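Polyprenyl synthetase (Zymomonas mobilis subsp. mobilis, PDB 4KKM) probably acts as a metal-dependent prenyltransferase of the FPP/GGPP synthase family, joining isoprene units into longer polyprenyl diphosphates. Local coordinates at residues D108-M113 and S133-G138; G68-P73 and I100-L105; R40-Q45 and D139-L144. All coordinates share one frame; numbering follows the deposited sequence.

Contact 1: residues D108-M113 and S133-G138; sequences DDMPCM and SAVLSG. With CA (calcium ion), chain D.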
ATOM      1  N   ASP B 108       2.239 -12.783   4.971  1.00 34.20           N
ATOM      2  CA  ASP B 108       2.182 -13.575   6.201  1.00 34.30           C
ATOM      3  C   ASP B 108       2.724 -14.996   6.019  1.00 40.92           C
ATOM      4  O   ASP B 108       3.261 -15.585   6.953  1.00 47.11           O
ATOM      5  CB  ASP B 108       0.751 -13.628   6.743  1.00 28.63           C
ATOM      6  CG  ASP B 108       0.673 -14.244   8.131  1.00 43.11           C
ATOM      7  OD1 ASP B 108       1.183 -13.621   9.089  1.00 45.50           O
ATOM      8  OD2 ASP B 108       0.102 -15.347   8.258  1.00 47.75           O
ATOM      9  N   ASP B 109       2.574 -15.549   4.820  1.00 43.94           N
ATOM     10  CA  ASP B 109       2.984 -16.926   4.561  1.00 49.38           C
ATOM     11  C   ASP B 109       4.496 -17.079   4.419  1.00 54.00           C
ATOM     12  O   ASP B 109       5.024 -18.179   4.571  1.00 49.30           O
ATOM     13  CB  ASP B 109       2.289 -17.477   3.310  1.00 53.24           C
ATOM     14  CG  ASP B 109       0.801 -17.711   3.521  1.00 58.08           C
ATOM     15  OD1 ASP B 109       0.397 -17.942   4.683  1.00 60.23           O
ATOM     16  OD2 ASP B 109       0.040 -17.668   2.529  1.00 53.08           O
ATOM     17  N   MET B 110       5.182 -15.974   4.133  1.00 52.34           N
ATOM     18  CA  MET B 110       6.622 -15.991   3.850  1.00 52.68           C
ATOM     19  C   MET B 110       7.443 -16.582   5.008  1.00 59.54           C
ATOM     20  O   MET B 110       6.998 -16.553   6.161  1.00 56.98           O
ATOM     21  CB  MET B 110       7.104 -14.583   3.470  1.00 45.99           C
ATOM     22  CG  MET B 110       6.428 -14.043   2.216  1.00 36.74           C
ATOM     23  SD  MET B 110       7.034 -12.452   1.585  1.00 43.74           S
ATOM     24  CE  MET B 110       7.175 -11.497   3.102  1.00 44.34           C
ATOM     25  N   PRO B 111       8.629 -17.150   4.695  1.00 60.90           N
ATOM     26  CA  PRO B 111       9.513 -17.779   5.688  1.00 72.20           C
ATOM     27  C   PRO B 111       9.823 -16.877   6.880  1.00 81.36           C
ATOM     28  O   PRO B 111       9.979 -17.369   8.002  1.00 83.05           O
ATOM     29  CB  PRO B 111      10.797 -18.036   4.892  1.00 67.26           C
ATOM     30  CG  PRO B 111      10.327 -18.237   3.505  1.00 61.57           C
ATOM     31  CD  PRO B 111       9.164 -17.297   3.329  1.00 57.13           C
ATOM     32  N   CYS B 112       9.915 -15.575   6.629  1.00 85.66           N
ATOM     33  CA  CYS B 112      10.166 -14.599   7.681  1.00 91.32           C
ATOM     34  C   CYS B 112       9.036 -14.614   8.703  1.00 94.21           C
ATOM     35  O   CYS B 112       9.249 -14.351   9.885  1.00 94.74           O
ATOM     36  CB  CYS B 112      10.310 -13.194   7.087  1.00 89.36           C
ATOM     37  SG  CYS B 112      10.239 -13.140   5.282  1.00 84.78           S
ATOM     38  N   MET B 113       7.832 -14.934   8.242  1.00 95.14           N
ATOM     39  CA  MET B 113       6.660 -14.887   9.102  1.00 97.51           C
ATOM     40  C   MET B 113       6.215 -16.284   9.543  1.00101.02           C
ATOM     41  O   MET B 113       6.823 -16.877  10.433  1.00103.47           O
ATOM     42  CB  MET B 113       5.531 -14.137   8.398  1.00 94.78           C
ATOM     43  CG  MET B 113       5.996 -12.896   7.645  1.00 92.55           C
ATOM     44  SD  MET B 113       5.905 -11.372   8.603  1.00 68.51           S
ATOM     45  CE  MET B 113       4.205 -11.431   9.168  1.00 91.47           C
ATOM     46  N   SER B 133       9.321 -12.746  -5.300  1.00 27.39           N
ATOM     47  CA  SER B 133       8.057 -12.558  -5.996  1.00 24.58           C
ATOM     48  C   SER B 133       6.897 -12.405  -5.011  1.00 23.77           C
ATOM     49  O   SER B 133       5.930 -11.706  -5.290  1.00 25.08           O
ATOM     50  CB  SER B 133       7.793 -13.720  -6.958  1.00 28.08           C
ATOM     51  OG  SER B 133       8.739 -13.725  -8.018  1.00 27.84           O
ATOM     52  N   ALA B 134       6.984 -13.074  -3.869  1.00 24.85           N
ATOM     53  CA  ALA B 134       5.950 -12.939  -2.850  1.00 24.59           C
ATOM     54  C   ALA B 134       5.989 -11.543  -2.238  1.00 25.17           C
ATOM     55  O   ALA B 134       4.954 -10.926  -2.019  1.00 24.04           O
ATOM     56  CB  ALA B 134       6.104 -14.010  -1.772  1.00 25.57           C
ATOM     57  N   VAL B 135       7.187 -11.047  -1.956  1.00 23.94           N
ATOM     58  CA  VAL B 135       7.315  -9.691  -1.430  1.00 25.95           C
ATOM     59  C   VAL B 135       6.680  -8.682  -2.399  1.00 24.04           C
ATOM     60  O   VAL B 135       5.826  -7.886  -2.008  1.00 25.07           O
ATOM     61  CB  VAL B 135       8.789  -9.317  -1.178  1.00 28.98           C
ATOM     62  CG1 VAL B 135       8.910  -7.846  -0.784  1.00 33.17           C
ATOM     63  CG2 VAL B 135       9.398 -10.229  -0.110  1.00 29.64           C
ATOM     64  N   LEU B 136       7.086  -8.747  -3.666  1.00 27.27           N
ATOM     65  CA  LEU B 136       6.648  -7.779  -4.677  1.00 24.87           C
ATOM     66  C   LEU B 136       5.173  -7.899  -5.052  1.00 21.47           C
ATOM     67  O   LEU B 136       4.479  -6.888  -5.184  1.00 20.78           O
ATOM     68  CB  LEU B 136       7.518  -7.884  -5.936  1.00 21.18           C
ATOM     69  CG  LEU B 136       8.992  -7.493  -5.762  1.00 23.46           C
ATOM     70  CD1 LEU B 136       9.731  -7.538  -7.096  1.00 24.40           C
ATOM     71  CD2 LEU B 136       9.127  -6.108  -5.122  1.00 22.40           C
ATOM     72  N   SER B 137       4.686  -9.123  -5.232  1.00 22.13           N
ATOM     73  CA  SER B 137       3.275  -9.298  -5.586  1.00 21.09           C
ATOM     74  C   SER B 137       2.371  -8.746  -4.485  1.00 22.46           C
ATOM     75  O   SER B 137       1.335  -8.131  -4.765  1.00 21.39           O
ATOM     76  CB  SER B 137       2.951 -10.771  -5.885  1.00 21.44           C
ATOM     77  OG  SER B 137       3.226 -11.607  -4.766  1.00 25.39           O
ATOM     78  N   GLY B 138       2.760  -8.958  -3.232  1.00 22.58           N
ATOM     79  CA  GLY B 138       2.024  -8.366  -2.125  1.00 21.59           C
ATOM     80  C   GLY B 138       2.104  -6.847  -2.168  1.00 18.46           C
ATOM     81  O   GLY B 138       1.101  -6.148  -2.009  1.00 19.87           O
TER
HETATM   82 CA    CA D 302       1.348 -14.748  11.250  1.00 69.93          CA

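Contact 2: residues G68-P73 and I100-L105; sequences GKRLRP and IHVYSL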
ATOM      1  N   GLY B  68     -10.705 -19.323  -1.807  1.00 81.13           N
ATOM      2  CA  GLY B  68     -10.985 -18.007  -1.267  1.00 70.74           C
ATOM      3  C   GLY B  68     -12.483 -17.854  -1.117  1.00 64.09           C
ATOM      4  O   GLY B  68     -13.223 -17.875  -2.100  1.00 63.12           O
ATOM      5  N   LYS B  69     -12.933 -17.716   0.123  1.00 58.72           N
ATOM      6  CA  LYS B  69     -14.358 -17.634   0.404  1.00 56.36           C
ATOM      7  C   LYS B  69     -14.883 -16.226   0.153  1.00 44.59           C
ATOM      8  O   LYS B  69     -16.093 -16.002   0.146  1.00 49.84           O
ATOM      9  CB  LYS B  69     -14.636 -18.076   1.841  1.00 64.69           C
ATOM     10  CG  LYS B  69     -14.320 -19.542   2.084  1.00 73.03           C
ATOM     11  CD  LYS B  69     -14.375 -19.891   3.559  1.00 78.00           C
ATOM     12  CE  LYS B  69     -15.730 -19.556   4.148  1.00 81.21           C
ATOM     13  NZ  LYS B  69     -15.638 -18.552   5.246  1.00 82.30           N
ATOM     14  N   ARG B  70     -13.960 -15.295  -0.070  1.00 36.94           N
ATOM     15  CA  ARG B  70     -14.289 -13.891  -0.309  1.00 31.12           C
ATOM     16  C   ARG B  70     -15.216 -13.348   0.767  1.00 30.00           C
ATOM     17  O   ARG B  70     -16.222 -12.697   0.466  1.00 28.82           O
ATOM     18  CB  ARG B  70     -14.935 -13.706  -1.680  1.00 25.83           C
ATOM     19  CG  ARG B  70     -14.254 -14.454  -2.806  1.00 36.32           C
ATOM     20  CD  ARG B  70     -12.794 -14.081  -2.924  1.00 35.38           C
ATOM     21  NE  ARG B  70     -12.253 -14.535  -4.200  1.00 34.25           N
ATOM     22  CZ  ARG B  70     -11.011 -14.313  -4.607  1.00 32.75           C
ATOM     23  NH1 ARG B  70     -10.165 -13.636  -3.832  1.00 28.72           N
ATOM     24  NH2 ARG B  70     -10.619 -14.764  -5.792  1.00 28.51           N
ATOM     25  N   LEU B  71     -14.890 -13.642   2.020  1.00 27.19           N
ATOM     26  CA  LEU B  71     -15.688 -13.155   3.138  1.00 27.29           C
ATOM     27  C   LEU B  71     -15.770 -11.632   3.134  1.00 28.02           C
ATOM     28  O   LEU B  71     -16.819 -11.055   3.416  1.00 25.99           O
ATOM     29  CB  LEU B  71     -15.113 -13.650   4.464  1.00 28.43           C
ATOM     30  CG  LEU B  71     -15.782 -13.049   5.702  1.00 32.75           C
ATOM     31  CD1 LEU B  71     -17.256 -13.455   5.748  1.00 34.18           C
ATOM     32  CD2 LEU B  71     -15.050 -13.468   6.973  1.00 36.77           C
ATOM     33  N   ARG B  72     -14.664 -10.973   2.805  1.00 24.77           N
ATOM     34  CA  ARG B  72     -14.658  -9.515   2.842  1.00 25.80           C
ATOM     35  C   ARG B  72     -15.448  -8.867   1.691  1.00 28.63           C
ATOM     36  O   ARG B  72     -16.256  -7.972   1.932  1.00 28.05           O
ATOM     37  CB  ARG B  72     -13.232  -8.967   3.019  1.00 21.40           C
ATOM     38  CG  ARG B  72     -12.692  -9.281   4.419  1.00 23.40           C
ATOM     39  CD  ARG B  72     -11.168  -9.406   4.474  1.00 23.92           C
ATOM     40  NE  ARG B  72     -10.739  -9.994   5.747  1.00 23.86           N
ATOM     41  CZ  ARG B  72     -10.730 -11.299   6.007  1.00 27.68           C
ATOM     42  NH1 ARG B  72     -11.119 -12.172   5.084  1.00 28.37           N
ATOM     43  NH2 ARG B  72     -10.331 -11.733   7.195  1.00 27.51           N
ATOM     44  N   PRO B  73     -15.238  -9.326   0.443  1.00 27.97           N
ATOM     45  CA  PRO B  73     -16.157  -8.883  -0.615  1.00 27.12           C
ATOM     46  C   PRO B  73     -17.624  -9.173  -0.295  1.00 29.73           C
ATOM     47  O   PRO B  73     -18.492  -8.344  -0.584  1.00 28.13           O
ATOM     48  CB  PRO B  73     -15.703  -9.701  -1.825  1.00 25.64           C
ATOM     49  CG  PRO B  73     -14.225  -9.860  -1.606  1.00 22.49           C
ATOM     50  CD  PRO B  73     -14.057 -10.019  -0.110  1.00 22.08           C
ATOM     51  N   ILE B 100      -6.169  -5.993  -0.191  1.00 21.73           N
ATOM     52  CA  ILE B 100      -5.473  -5.853   1.085  1.00 18.72           C
ATOM     53  C   ILE B 100      -5.395  -7.191   1.818  1.00 21.59           C
ATOM     54  O   ILE B 100      -4.346  -7.566   2.345  1.00 22.42           O
ATOM     55  CB  ILE B 100      -6.168  -4.816   1.972  1.00 20.28           C
ATOM     56  CG1 ILE B 100      -6.180  -3.449   1.277  1.00 20.55           C
ATOM     57  CG2 ILE B 100      -5.526  -4.769   3.369  1.00 20.82           C
ATOM     58  CD1 ILE B 100      -4.797  -2.910   0.918  1.00 24.35           C
ATOM     59  N   HIS B 101      -6.507  -7.916   1.841  1.00 21.52           N
ATOM     60  CA  HIS B 101      -6.541  -9.217   2.500  1.00 20.23           C
ATOM     61  C   HIS B 101      -5.561 -10.186   1.840  1.00 26.07           C
ATOM     62  O   HIS B 101      -4.767 -10.842   2.516  1.00 23.13           O
ATOM     63  CB  HIS B 101      -7.961  -9.788   2.466  1.00 23.89           C
ATOM     64  CG  HIS B 101      -8.071 -11.174   3.016  1.00 25.59           C
ATOM     65  ND1 HIS B 101      -7.714 -11.500   4.307  1.00 24.17           N
ATOM     66  CD2 HIS B 101      -8.505 -12.330   2.449  1.00 23.31           C
ATOM     67  CE1 HIS B 101      -7.921 -12.788   4.513  1.00 28.78           C
ATOM     68  NE2 HIS B 101      -8.401 -13.313   3.397  1.00 28.69           N
ATOM     69  N   VAL B 102      -5.615 -10.267   0.514  1.00 22.94           N
ATOM     70  CA  VAL B 102      -4.769 -11.206  -0.215  1.00 20.22           C
ATOM     71  C   VAL B 102      -3.288 -10.853  -0.059  1.00 22.68           C
ATOM     72  O   VAL B 102      -2.470 -11.729   0.213  1.00 25.62           O
ATOM     73  CB  VAL B 102      -5.167 -11.297  -1.700  1.00 22.07           C
ATOM     74  CG1 VAL B 102      -4.079 -12.007  -2.522  1.00 23.18           C
ATOM     75  CG2 VAL B 102      -6.514 -12.003  -1.833  1.00 20.39           C
ATOM     76  N   TYR B 103      -2.940  -9.575  -0.208  1.00 20.20           N
ATOM     77  CA  TYR B 103      -1.538  -9.190  -0.030  1.00 23.33           C
ATOM     78  C   TYR B 103      -1.082  -9.565   1.385  1.00 24.81           C
ATOM     79  O   TYR B 103       0.046 -10.017   1.580  1.00 23.57           O
ATOM     80  CB  TYR B 103      -1.275  -7.697  -0.360  1.00 21.06           C
ATOM     81  CG  TYR B 103      -0.897  -6.841   0.852  1.00 24.09           C
ATOM     82  CD1 TYR B 103       0.364  -6.941   1.435  1.00 24.59           C
ATOM     83  CD2 TYR B 103      -1.799  -5.930   1.402  1.00 21.42           C
ATOM     84  CE1 TYR B 103       0.710  -6.195   2.552  1.00 24.13           C
ATOM     85  CE2 TYR B 103      -1.454  -5.157   2.526  1.00 19.97           C
ATOM     86  CZ  TYR B 103      -0.190  -5.302   3.091  1.00 24.40           C
ATOM     87  OH  TYR B 103       0.192  -4.570   4.198  1.00 23.51           O
ATOM     88  N   SER B 104      -1.959  -9.392   2.372  1.00 21.81           N
ATOM     89  CA  SER B 104      -1.579  -9.678   3.754  1.00 24.81           C
ATOM     90  C   SER B 104      -1.249 -11.152   3.960  1.00 23.34           C
ATOM     91  O   SER B 104      -0.348 -11.490   4.723  1.00 28.89           O
ATOM     92  CB  SER B 104      -2.668  -9.247   4.740  1.00 26.21           C
ATOM     93  OG  SER B 104      -3.726 -10.193   4.794  1.00 26.97           O
ATOM     94  N   LEU B 105      -1.989 -12.021   3.278  1.00 23.26           N
ATOM     95  CA  LEU B 105      -1.740 -13.463   3.335  1.00 27.21           C
ATOM     96  C   LEU B 105      -0.418 -13.809   2.658  1.00 26.26           C
ATOM     97  O   LEU B 105       0.345 -14.639   3.149  1.00 25.54           O
ATOM     98  CB  LEU B 105      -2.871 -14.228   2.646  1.00 28.50           C
ATOM     99  CG  LEU B 105      -4.277 -14.143   3.252  1.00 32.17           C
ATOM    100  CD1 LEU B 105      -5.262 -14.849   2.334  1.00 31.73           C
ATOM    101  CD2 LEU B 105      -4.309 -14.743   4.663  1.00 38.97           C
TER

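Contact 3: residues R40-Q45 and D139-L144; sequences RLFAEQ and DALQAL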
ATOM      1  N   ARG B  40     -13.690 -12.862 -11.801  1.00 37.23           N
ATOM      2  CA  ARG B  40     -13.793 -12.112 -13.048  1.00 39.60           C
ATOM      3  C   ARG B  40     -13.110 -10.752 -12.938  1.00 33.87           C
ATOM      4  O   ARG B  40     -12.359 -10.344 -13.825  1.00 38.18           O
ATOM      5  CB  ARG B  40     -15.258 -11.906 -13.447  1.00 46.48           C
ATOM      6  CG  ARG B  40     -15.444 -10.781 -14.467  1.00 51.90           C
ATOM      7  CD  ARG B  40     -16.892 -10.616 -14.913  1.00 57.49           C
ATOM      8  NE  ARG B  40     -17.782 -10.272 -13.804  1.00 56.40           N
ATOM      9  CZ  ARG B  40     -17.990  -9.035 -13.363  1.00 55.31           C
ATOM     10  NH1 ARG B  40     -17.370  -8.009 -13.930  1.00 56.63           N
ATOM     11  NH2 ARG B  40     -18.818  -8.824 -12.351  1.00 51.17           N
ATOM     12  N   LEU B  41     -13.378 -10.051 -11.843  1.00 31.72           N
ATOM     13  CA  LEU B  41     -12.871  -8.697 -11.670  1.00 30.37           C
ATOM     14  C   LEU B  41     -11.342  -8.656 -11.531  1.00 30.17           C
ATOM     15  O   LEU B  41     -10.682  -7.793 -12.115  1.00 30.79           O
ATOM     16  CB  LEU B  41     -13.566  -8.021 -10.479  1.00 29.04           C
ATOM     17  CG  LEU B  41     -15.049  -7.718 -10.710  1.00 38.43           C
ATOM     18  CD1 LEU B  41     -15.736  -7.297  -9.416  1.00 37.03           C
ATOM     19  CD2 LEU B  41     -15.211  -6.649 -11.779  1.00 39.48           C
ATOM     20  N   PHE B  42     -10.782  -9.589 -10.766  1.00 27.31           N
ATOM     21  CA  PHE B  42      -9.332  -9.655 -10.616  1.00 28.09           C
ATOM     22  C   PHE B  42      -8.666  -9.992 -11.947  1.00 27.76           C
ATOM     23  O   PHE B  42      -7.639  -9.412 -12.299  1.00 27.33           O
ATOM     24  CB  PHE B  42      -8.926 -10.683  -9.554  1.00 33.89           C
ATOM     25  CG  PHE B  42      -8.738 -10.103  -8.175  1.00 28.25           C
ATOM     26  CD1 PHE B  42      -7.812  -9.099  -7.948  1.00 29.83           C
ATOM     27  CD2 PHE B  42      -9.480 -10.578  -7.106  1.00 23.33           C
ATOM     28  CE1 PHE B  42      -7.631  -8.575  -6.675  1.00 23.30           C
ATOM     29  CE2 PHE B  42      -9.302 -10.064  -5.835  1.00 24.81           C
ATOM     30  CZ  PHE B  42      -8.378  -9.058  -5.621  1.00 25.03           C
ATOM     31  N   ALA B  43      -9.261 -10.926 -12.684  1.00 30.08           N
ATOM     32  CA  ALA B  43      -8.716 -11.353 -13.969  1.00 34.96           C
ATOM     33  C   ALA B  43      -8.636 -10.176 -14.930  1.00 38.11           C
ATOM     34  O   ALA B  43      -7.649 -10.012 -15.643  1.00 34.14           O
ATOM     35  CB  ALA B  43      -9.567 -12.472 -14.570  1.00 37.48           C
ATOM     36  N   GLU B  44      -9.680  -9.351 -14.929  1.00 34.44           N
ATOM     37  CA  GLU B  44      -9.751  -8.182 -15.795  1.00 36.66           C
ATOM     38  C   GLU B  44      -8.791  -7.081 -15.356  1.00 33.83           C
ATOM     39  O   GLU B  44      -8.276  -6.323 -16.181  1.00 32.17           O
ATOM     40  CB  GLU B  44     -11.181  -7.642 -15.820  1.00 44.49           C
ATOM     41  CG  GLU B  44     -11.388  -6.431 -16.710  1.00 55.47           C
ATOM     42  CD  GLU B  44     -12.854  -6.060 -16.851  1.00 67.76           C
ATOM     43  OE1 GLU B  44     -13.614  -6.238 -15.871  1.00 69.44           O
ATOM     44  OE2 GLU B  44     -13.250  -5.603 -17.946  1.00 72.20           O
ATOM     45  N   GLN B  45      -8.562  -6.998 -14.049  1.00 29.26           N
ATOM     46  CA  GLN B  45      -7.700  -5.980 -13.470  1.00 29.23           C
ATOM     47  C   GLN B  45      -6.221  -6.317 -13.649  1.00 32.15           C
ATOM     48  O   GLN B  45      -5.354  -5.451 -13.505  1.00 30.94           O
ATOM     49  CB  GLN B  45      -8.010  -5.830 -11.976  1.00 24.63           C
ATOM     50  CG  GLN B  45      -7.496  -4.552 -11.349  1.00 28.99           C
ATOM     51  CD  GLN B  45      -8.219  -3.329 -11.863  1.00 34.35           C
ATOM     52  OE1 GLN B  45      -9.441  -3.333 -12.008  1.00 36.86           O
ATOM     53  NE2 GLN B  45      -7.467  -2.276 -12.157  1.00 36.34           N
ATOM     54  N   ASP B 139       3.307  -6.329  -2.387  1.00 23.41           N
ATOM     55  CA  ASP B 139       3.500  -4.877  -2.454  1.00 21.86           C
ATOM     56  C   ASP B 139       2.624  -4.237  -3.540  1.00 22.55           C
ATOM     57  O   ASP B 139       2.012  -3.179  -3.318  1.00 21.24           O
ATOM     58  CB  ASP B 139       4.980  -4.525  -2.655  1.00 20.67           C
ATOM     59  CG  ASP B 139       5.803  -4.742  -1.391  1.00 25.55           C
ATOM     60  OD1 ASP B 139       5.189  -4.855  -0.309  1.00 22.05           O
ATOM     61  OD2 ASP B 139       7.053  -4.788  -1.474  1.00 22.25           O
ATOM     62  N   ALA B 140       2.545  -4.890  -4.696  1.00 21.41           N
ATOM     63  CA  ALA B 140       1.784  -4.350  -5.823  1.00 20.17           C
ATOM     64  C   ALA B 140       0.289  -4.433  -5.554  1.00 20.56           C
ATOM     65  O   ALA B 140      -0.477  -3.559  -5.973  1.00 20.63           O
ATOM     66  CB  ALA B 140       2.132  -5.109  -7.112  1.00 18.16           C
ATOM     67  N   LEU B 141      -0.130  -5.488  -4.857  1.00 17.46           N
ATOM     68  CA  LEU B 141      -1.549  -5.641  -4.542  1.00 18.72           C
ATOM     69  C   LEU B 141      -2.034  -4.571  -3.573  1.00 19.14           C
ATOM     70  O   LEU B 141      -3.169  -4.100  -3.687  1.00 20.55           O
ATOM     71  CB  LEU B 141      -1.858  -7.048  -4.006  1.00 20.94           C
ATOM     72  CG  LEU B 141      -2.010  -8.127  -5.088  1.00 18.08           C
ATOM     73  CD1 LEU B 141      -2.057  -9.531  -4.470  1.00 21.97           C
ATOM     74  CD2 LEU B 141      -3.263  -7.877  -5.907  1.00 20.56           C
ATOM     75  N   GLN B 142      -1.194  -4.176  -2.617  1.00 18.59           N
ATOM     76  CA  GLN B 142      -1.612  -3.103  -1.716  1.00 19.65           C
ATOM     77  C   GLN B 142      -1.837  -1.805  -2.499  1.00 20.59           C
ATOM     78  O   GLN B 142      -2.850  -1.125  -2.319  1.00 22.00           O
ATOM     79  CB  GLN B 142      -0.631  -2.871  -0.552  1.00 17.48           C
ATOM     80  CG  GLN B 142      -1.004  -1.602   0.237  1.00 20.40           C
ATOM     81  CD  GLN B 142      -0.420  -1.527   1.645  1.00 23.35           C
ATOM     82  OE1 GLN B 142      -1.034  -0.945   2.541  1.00 22.50           O
ATOM     83  NE2 GLN B 142       0.761  -2.116   1.848  1.00 21.40           N
ATOM     84  N   ALA B 143      -0.895  -1.469  -3.376  1.00 18.28           N
ATOM     85  CA  ALA B 143      -1.051  -0.287  -4.218  1.00 22.01           C
ATOM     86  C   ALA B 143      -2.321  -0.388  -5.063  1.00 23.09           C
ATOM     87  O   ALA B 143      -3.044   0.593  -5.231  1.00 22.50           O
ATOM     88  CB  ALA B 143       0.171  -0.104  -5.122  1.00 19.51           C
ATOM     89  N   LEU B 144      -2.591  -1.586  -5.578  1.00 20.38           N
ATOM     90  CA  LEU B 144      -3.741  -1.793  -6.463  1.00 22.42           C
ATOM     91  C   LEU B 144      -5.066  -1.480  -5.764  1.00 25.27           C
ATOM     92  O   LEU B 144      -5.993  -0.948  -6.386  1.00 23.84           O
ATOM     93  CB  LEU B 144      -3.757  -3.227  -7.007  1.00 20.77           C
ATOM     94  CG  LEU B 144      -4.837  -3.512  -8.053  1.00 24.08           C
ATOM     95  CD1 LEU B 144      -4.656  -2.594  -9.262  1.00 27.14           C
ATOM     96  CD2 LEU B 144      -4.802  -4.976  -8.473  1.00 21.29           C
TER

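Contact 1: residues D108-M113 and S133-G138
Met110 reaches over to helix 131-150 and sets its sulfur against Ala134 and Val135, meeting the Val135 side chain at about a right angle. The SD of Met110 lies 3.7 Å from CG2 of Val135 and 3.8 Å from CB of Ala134, touching both as an apolar group. Its chain leaves the backbone with CG beside the backbone N (chi1 -61°), runs straight through chi2 and then bends at chi3 (-44°), which brings CE within 4.1 Å of CG2 of Val135. One branch of Val135 thus meets both the sulfur and the methyl, while the small Ala134 lets CG of Met110 come within 4.0 Å of its CB. A flexible, unbranched thioether suits this place, where the nearest CA atoms, those of Met110 and Ala134, are 7.4 Å apart. With Met110 cut back to an alanine, the thioether is gone, and a gap would probably open over the CB of Ala134, with CG2 of Val135 left without its mate on the loop.

Met110 also starts a type I turn, closed by Met113 N to Met110 O at 2.8 Å; Pro111 suits its second position because its ring fixes phi near the value required. Just before it, the calcium ion is bound by Asp108 OD1 at 2.4 Å and also by Asp114, the first and last acids of the aspartate-rich DDxxxxD motif seen in bacterial members of the family.

The contact thus joins the end of helix 87-109 and the loop beyond it to helix 131-150, with Val135 O further held by His107 NE2. Helix 125-128 packs on Ala134, and Val135 of the second subunit adds to the cover of Met110.

Contact 2: residues G68-P73 and I100-L105
Torsions aim Arg72 and His101 at each other: Arg72 has CG beside its backbone N and runs extended from CG to NE, while His101 holds CG anti to the backbone N (chi1 175°). The last turn of Arg72 (chi4 82°) sets the guanidinium across its own chain, which lets it lie flat on the imidazole, with centres 3.7 Å apart and planes at 8°. NH1 of Arg72 sits over the middle of the ring, 3.3 Å from CE1 of His101, and no hydrogen bond joins the two groups. Stacking leaves the N-H edges of the guanidinium pointing outward along its own plane. Nearer the backbones, CD of Arg72 rests 3.8 Å from CB of His101, and CG of Leu105, one turn along the same helix, lies toward the rim of the opposite ring face.

Arg70 makes a slighter approach, its NH1 4.5 Å from CG2 of Val102, at the guanidinium edge; its charge is spent on salt bridges to Asp39 and Glu98.

The GKRLRP sequence is a family signature; in relatives the residues matching Arg72 and His101 help bind the diphosphate of isopentenyl diphosphate, and the stack here is consistent with that role.

The stack ties the start of helix 71-80 to helix 87-109. Helix 208-221 flanks it through Phe211 and Cys214 on Arg72, while helix 24-45 packs beside Arg70 and Pro73.

Contact 3: residues R40-Q45 and D139-L144
Gln45 and Leu144 mark the nearest backbone approach of two helical segments, the last turn of helix 24-45 and the middle of helix 131-150, their CA atoms still 9.1 Å apart. The gap is bridged by side chains reaching from both helices, in two pairs.

Gln45 and Leu144 slide past each other in opposite directions. CG of Gln45 is anti to its backbone N (chi1 -163°), and a bend at chi2 (68°) then turns the amide. The aliphatic part does the touching: CG of Gln45 meets both methyls of Leu144, lying 4.0 Å from CD1 and from CD2. The amide NE2 also lies 4.0 Å from CD1 of Leu144, a packing distance. Leu144, with its own CG anti to the backbone N, presents the forked end that receives this methylene. Glutamine suits the partly exposed helix end because it offers an apolar stem to leucine and a polar head to another helix, its OE1 accepting a hydrogen bond from Arg92 NH2.

One turn earlier, the Phe42 ring approaches Leu141 obliquely, its CE1 4.5 Å from CD2 of Leu141. This is a loose van der Waals contact, and both residues are buried, which suits their wholly apolar side chains. Cys99 of helix 87-109 and Ala64 of helix 54-64 also pack against the ring.

The contact is plain helix packing away from the metal site, joining the N-terminal helix to one of the core helices of the all-helical fold. Met60 of helix 54-64 touches Leu141, and Leu46 in the following loop touches Leu144. Helix 131-150 also faces the second subunit, where Asp139 OD2 is hydrogen-bonded to His107 ND1 of the second subunit, and Gln142 NE2 to Asp139 O of the second subunit.

Two helices tie the contacts together: 87-109 serves contacts 1 and 2, and 131-150 serves contacts 1 and 3, where 133-138 leads straight into 139-144. Tyr103 of contact 2 links the set, its CB lying 3.3 Å from Gly138 O of contact 1 and 3.7 Å from Leu141 CB of contact 3. Contacts 2 and 3 are closest, their centres about 12 Å apart, against about 15 Å for contacts 1 and 2. Contact 1 holds the calcium-binding Asp108; the His101 side chain of contact 2 lies about 12 Å from the ion, probably facing the same catalytic cavity, whereas contact 3 is helix packing away from the metal site; contacts 1 and 3 both touch the second subunit.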